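Local coordinates for hydrogenase maturation protease HycI (Thermococcus kodakarensis KOD1, PDB 5ZBY), which probably acts as an endopeptidase that trims the C-terminal end of a [NiFe] hydrogenase precursor during its maturation, at residues 14-19 / 46-51; 70-75 / 118-123. All blocks are in the same frame, centred on the assembly; numbering follows the deposited sequence.

How the contacts relate
Contacts 1 and 2 are two strand pairings in one mixed five-stranded sheet, their centres about 9 Å apart. Across the sheet the order is 46-50, 14-18, 69-75, 119-125, with the antiparallel strand 85-88 at the far edge, so the two contacts together account for the four mutually parallel strands. They join where strands 14-18 and 69-75 lie side by side: Val71 bonds through its backbone to Val15 and Cys17, and Cys17 packs on Phe72. Along the chain contact 1 is complete before contact 2 begins. The result is a continuous alpha/beta core, with helices packed against both faces of the sheet.

Contact 1. Residues 14-19 / 46-51; sequences IVICGI and VLILNC
Ile48 reaches Ile16 by folding its side chain back: the second torsion (chi2 -69°) swings CD1 across to the neighbouring strand, whereas Ile16 is extended (chi2 168°). The two CD1 methyls come within 3.7 Å, and Ile48 CD1 also closes on Ile16 CB. Both belong to a beta-alpha-beta unit, in which strands 14-18 and 46-50 run parallel and are linked through helix 29-40. Leu37 of that helix packs on both isoleucines, while Ile151 and Leu155 of helix 138-156 touch Ile16.

The backbones are joined by a regular series of parallel-sheet bonds. Ile16 uses both its polar atoms, its N donating to Leu47 O and its O accepting from Leu49 N, each at 2.8 Å. Leu47 N to Ile14 O and Gly18 N to Leu49 O extend the pattern in either direction, and Cys51 N closes it on Gly18 O at 2.9 Å. Val15 and Cys17 instead direct their polar backbone atoms to strand 69-75, which places strand 14-18 inside the sheet.

On the opposite face Val15 CG1 touches two leucine methyls of strand 46-50, 4.1 Å from Leu47 CD2 and just as far from Leu49 CD1. Phe65 lies against both Val15 and Leu47. Further along, Cys51 SG rests 3.8 Å from Cys17 CB, and the two SG atoms stand 4.0 Å apart, unlinked by a disulphide.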
loop_
_atom_site.group_PDB
_atom_site.type_symbol
_atom_site.label_atom_id
_atom_site.label_comp_id
_atom_site.label_asym_id
_atom_site.label_seq_id
_atom_site.Cartn_x
_atom_site.Cartn_y
_atom_site.Cartn_z
ATOM N N ILE A 14 8.636 5.514 -8.753
ATOM C CA ILE A 14 7.900 4.737 -7.745
ATOM C C ILE A 14 6.504 5.302 -7.623
ATOM O O ILE A 14 6.331 6.545 -7.572
ATOM C CB ILE A 14 8.621 4.805 -6.432
ATOM C CG1 ILE A 14 9.997 4.150 -6.600
ATOM C CG2 ILE A 14 7.853 3.990 -5.335
ATOM C CD1 ILE A 14 10.887 4.334 -5.484
ATOM N N VAL A 15 5.499 4.424 -7.589
ATOM C CA VAL A 15 4.161 4.873 -7.268
ATOM C C VAL A 15 3.811 4.198 -5.960
ATOM O O VAL A 15 4.004 2.986 -5.834
ATOM C CB VAL A 15 3.140 4.533 -8.386
ATOM C CG1 VAL A 15 1.734 5.058 -8.013
ATOM C CG2 VAL A 15 3.581 5.126 -9.761
ATOM N N ILE A 16 3.364 4.980 -4.973
ATOM C CA ILE A 16 2.896 4.397 -3.726
ATOM C C ILE A 16 1.399 4.665 -3.615
ATOM O O ILE A 16 0.967 5.800 -3.762
ATOM C CB ILE A 16 3.645 4.973 -2.533
ATOM C CG1 ILE A 16 5.147 4.648 -2.708
ATOM C CG2 ILE A 16 3.151 4.310 -1.226
ATOM C CD1 ILE A 16 6.010 5.379 -1.766
ATOM N N CYS A 17 0.637 3.595 -3.427
ATOM C CA CYS A 17 -0.827 3.612 -3.483
ATOM C C CYS A 17 -1.390 3.213 -2.153
ATOM O O CYS A 17 -1.276 2.037 -1.799
ATOM C CB CYS A 17 -1.327 2.604 -4.510
ATOM S SG CYS A 17 -0.987 3.142 -6.183
ATOM N N GLY A 18 -2.002 4.144 -1.420
ATOM C CA GLY A 18 -2.629 3.786 -0.152
ATOM C C GLY A 18 -4.054 3.319 -0.370
ATOM O O GLY A 18 -4.830 3.946 -1.062
ATOM N N ILE A 19 -4.413 2.197 0.233
ATOM C CA ILE A 19 -5.722 1.606 0.104
ATOM C C ILE A 19 -6.345 1.619 1.472
ATOM O O ILE A 19 -5.703 1.272 2.457
ATOM C CB ILE A 19 -5.651 0.118 -0.414
ATOM C CG1 ILE A 19 -4.982 0.102 -1.803
ATOM C CG2 ILE A 19 -7.050 -0.503 -0.551
ATOM C CD1 ILE A 19 -4.678 -1.327 -2.231
ATOM N N VAL A 46 8.533 10.280 -7.830
ATOM C CA VAL A 46 7.610 9.497 -6.992
ATOM C C VAL A 46 6.187 10.074 -7.063
ATOM O O VAL A 46 6.001 11.291 -6.949
ATOM C CB VAL A 46 8.076 9.482 -5.540
ATOM C CG1 VAL A 46 7.033 8.774 -4.637
ATOM C CG2 VAL A 46 9.425 8.779 -5.393
ATOM N N LEU A 47 5.195 9.201 -7.248
ATOM C CA LEU A 47 3.801 9.562 -7.208
ATOM C C LEU A 47 3.143 8.866 -6.022
ATOM O O LEU A 47 3.267 7.652 -5.908
ATOM C CB LEU A 47 3.128 9.150 -8.500
ATOM C CG LEU A 47 1.608 9.241 -8.591
ATOM C CD1 LEU A 47 1.122 10.693 -8.373
ATOM C CD2 LEU A 47 1.083 8.659 -9.887
ATOM N N ILE A 48 2.462 9.635 -5.168
ATOM C CA ILE A 48 1.705 9.087 -4.028
ATOM C C ILE A 48 0.221 9.257 -4.312
ATOM O O ILE A 48 -0.265 10.361 -4.618
ATOM C CB ILE A 48 2.056 9.797 -2.718
ATOM C CG1 ILE A 48 3.567 9.956 -2.512
ATOM C CG2 ILE A 48 1.383 9.051 -1.516
ATOM C CD1 ILE A 48 4.274 8.643 -2.267
ATOM N N LEU A 49 -0.517 8.164 -4.243
ATOM C CA LEU A 49 -1.955 8.187 -4.483
ATOM C C LEU A 49 -2.725 7.657 -3.287
ATOM O O LEU A 49 -2.351 6.640 -2.686
ATOM C CB LEU A 49 -2.307 7.310 -5.672
ATOM C CG LEU A 49 -1.789 7.736 -7.029
ATOM C CD1 LEU A 49 -2.088 6.635 -8.032
ATOM C CD2 LEU A 49 -2.466 9.075 -7.406
ATOM N N ASN A 50 -3.804 8.345 -2.949
ATOM C CA ASN A 50 -4.815 7.823 -2.035
ATOM C C ASN A 50 -5.886 7.174 -2.902
ATOM O O ASN A 50 -6.635 7.864 -3.609
ATOM C CB ASN A 50 -5.371 8.953 -1.158
ATOM C CG ASN A 50 -6.470 8.483 -0.204
ATOM O OD1 ASN A 50 -7.081 7.418 -0.374
ATOM N ND2 ASN A 50 -6.711 9.290 0.817
ATOM N N CYS A 51 -5.941 5.848 -2.902
ATOM C CA CYS A 51 -6.839 5.111 -3.789
ATOM C C CYS A 51 -8.184 4.770 -3.128
ATOM O O CYS A 51 -9.053 4.168 -3.773
ATOM C CB CYS A 51 -6.200 3.799 -4.232
ATOM S SG CYS A 51 -4.748 4.092 -5.262
#

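Contact 2. Residues 70-75 / 118-123; sequences VVFVDA and SDIVLI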
loop_
_atom_site.group_PDB
_atom_site.type_symbol
_atom_site.label_atom_id
_atom_site.label_comp_id
_atom_site.label_asym_id
_atom_site.label_seq_id
_atom_site.Cartn_x
_atom_site.Cartn_y
_atom_site.Cartn_z
ATOM N N VAL A 70 5.611 -0.333 -8.050
ATOM C CA VAL A 70 4.336 0.121 -7.504
ATOM C C VAL A 70 4.181 -0.554 -6.152
ATOM O O VAL A 70 4.353 -1.773 -6.059
ATOM C CB VAL A 70 3.157 -0.229 -8.430
ATOM C CG1 VAL A 70 1.838 0.255 -7.767
ATOM C CG2 VAL A 70 3.366 0.450 -9.829
ATOM N N VAL A 71 3.932 0.241 -5.118
ATOM C CA VAL A 71 3.772 -0.268 -3.729
ATOM C C VAL A 71 2.362 0.005 -3.266
ATOM O O VAL A 71 2.006 1.177 -3.131
ATOM C CB VAL A 71 4.736 0.440 -2.796
ATOM C CG1 VAL A 71 4.631 -0.066 -1.379
ATOM C CG2 VAL A 71 6.188 0.280 -3.315
ATOM N N PHE A 72 1.576 -1.044 -3.035
ATOM C CA PHE A 72 0.248 -0.912 -2.435
ATOM C C PHE A 72 0.407 -1.005 -0.951
ATOM O O PHE A 72 1.218 -1.790 -0.478
ATOM C CB PHE A 72 -0.688 -2.010 -2.951
ATOM C CG PHE A 72 -1.061 -1.804 -4.393
ATOM C CD1 PHE A 72 -0.481 -2.554 -5.396
ATOM C CD2 PHE A 72 -1.961 -0.804 -4.738
ATOM C CE1 PHE A 72 -0.819 -2.323 -6.758
ATOM C CE2 PHE A 72 -2.273 -0.567 -6.100
ATOM C CZ PHE A 72 -1.734 -1.337 -7.083
ATOM N N VAL A 73 -0.306 -0.175 -0.201
ATOM C CA VAL A 73 -0.189 -0.201 1.262
ATOM C C VAL A 73 -1.617 -0.362 1.806
ATOM O O VAL A 73 -2.505 0.401 1.435
ATOM C CB VAL A 73 0.440 1.078 1.819
ATOM C CG1 VAL A 73 0.538 1.035 3.340
ATOM C CG2 VAL A 73 1.835 1.379 1.170
ATOM N N ASP A 74 -1.872 -1.385 2.619
ATOM C CA ASP A 74 -3.261 -1.674 3.046
ATOM C C ASP A 74 -3.228 -2.341 4.452
ATOM O O ASP A 74 -2.241 -2.943 4.854
ATOM C CB ASP A 74 -3.946 -2.617 2.025
ATOM C CG ASP A 74 -5.473 -2.672 2.166
ATOM O OD1 ASP A 74 -6.043 -1.821 2.881
ATOM O OD2 ASP A 74 -6.079 -3.528 1.510
ATOM N N ALA A 75 -4.303 -2.176 5.208
ATOM C CA ALA A 75 -4.538 -3.054 6.336
ATOM C C ALA A 75 -4.912 -4.457 5.860
ATOM O O ALA A 75 -5.903 -4.631 5.174
ATOM C CB ALA A 75 -5.689 -2.482 7.200
ATOM N N SER A 118 6.426 -2.958 -14.394
ATOM C CA SER A 118 6.828 -2.567 -13.044
ATOM C C SER A 118 6.846 -3.757 -12.087
ATOM O O SER A 118 5.989 -4.596 -12.199
ATOM C CB SER A 118 5.856 -1.514 -12.500
ATOM O OG SER A 118 6.299 -0.992 -11.264
ATOM N N ASP A 119 7.797 -3.794 -11.165
ATOM C CA ASP A 119 7.599 -4.677 -9.989
ATOM C C ASP A 119 6.420 -4.182 -9.192
ATOM O O ASP A 119 6.170 -2.978 -9.122
ATOM C CB ASP A 119 8.842 -4.677 -9.127
ATOM C CG ASP A 119 9.954 -5.523 -9.721
ATOM O OD1 ASP A 119 9.656 -6.376 -10.582
ATOM O OD2 ASP A 119 11.123 -5.339 -9.334
ATOM N N ILE A 120 5.704 -5.103 -8.526
ATOM C CA ILE A 120 4.598 -4.693 -7.687
ATOM C C ILE A 120 4.803 -5.308 -6.322
ATOM O O ILE A 120 5.062 -6.510 -6.242
ATOM C CB ILE A 120 3.245 -5.182 -8.217
ATOM C CG1 ILE A 120 3.165 -5.069 -9.763
ATOM C CG2 ILE A 120 2.091 -4.496 -7.468
ATOM C CD1 ILE A 120 3.009 -3.645 -10.275
ATOM N N VAL A 121 4.610 -4.535 -5.258
ATOM C CA VAL A 121 4.675 -5.137 -3.906
ATOM C C VAL A 121 3.469 -4.669 -3.077
ATOM O O VAL A 121 2.885 -3.607 -3.376
ATOM C CB VAL A 121 5.999 -4.776 -3.243
ATOM C CG1 VAL A 121 6.084 -3.307 -2.975
ATOM C CG2 VAL A 121 6.187 -5.517 -1.981
ATOM N N LEU A 122 3.041 -5.484 -2.082
ATOM C CA LEU A 122 2.030 -5.075 -1.121
ATOM C C LEU A 122 2.661 -4.993 0.250
ATOM O O LEU A 122 3.329 -5.948 0.677
ATOM C CB LEU A 122 0.862 -6.075 -1.120
ATOM C CG LEU A 122 -0.160 -6.007 0.022
ATOM C CD1 LEU A 122 -0.905 -4.685 0.029
ATOM C CD2 LEU A 122 -1.127 -7.201 -0.108
ATOM N N ILE A 123 2.529 -3.860 0.937
ATOM C CA ILE A 123 2.901 -3.786 2.342
ATOM C C ILE A 123 1.607 -3.762 3.169
ATOM O O ILE A 123 0.818 -2.822 3.037
ATOM C CB ILE A 123 3.767 -2.545 2.679
ATOM C CG1 ILE A 123 5.017 -2.524 1.802
ATOM C CG2 ILE A 123 4.137 -2.560 4.213
ATOM C CD1 ILE A 123 5.745 -1.162 1.873
#
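Phe72 bonds to strand 119-123 through both backbone polar atoms: its O accepts from Ile123 N at 2.8 Å, and its N donates to Val121 O at 2.9 Å. Val70 does the same two residues earlier, its O taking Val121 N and its N giving to Asp119 O, while a longer bond from Asp74 N to Ile123 O, 3.1 Å, continues the series, which Asp74 carries on to Cys125. Asp119 O is gripped twice, since Ser118 OG, anti to its own backbone N (chi1 -173°), also donates to it at 2.9 Å from a position tilted out of the carbonyl plane. The same OG packs against Val70 CG2. An alanine in place of Ser118 would probably leave Asp119 O with one donor fewer and open a small gap beside that valine methyl.

Away from the backbone the contact is mostly hydrocarbon. Ile120 CD1 lies alongside Val70, and its CG2 meets the rim of the Phe72 ring, near the ring plane, 3.7 Å from CE1. Leu105 and Ile112 of helix 105-116 add to the packing round this ring. On the other face Val121 CG1, held between its backbone N and carbonyl carbon (chi1 66°), is 3.6 Å from Val71 CG2, and Ile123 CD1 reaches Val71 CG1 equally closely; helix 3-8 touches all three residues.

In this pairing of parallel strands of the alpha/beta sheet, main-chain bonds set the register and apolar side chains fill both faces, so the Asp74 carboxylate can bond elsewhere, OD1 holding a HEPES molecule probably from the crystallisation liquor.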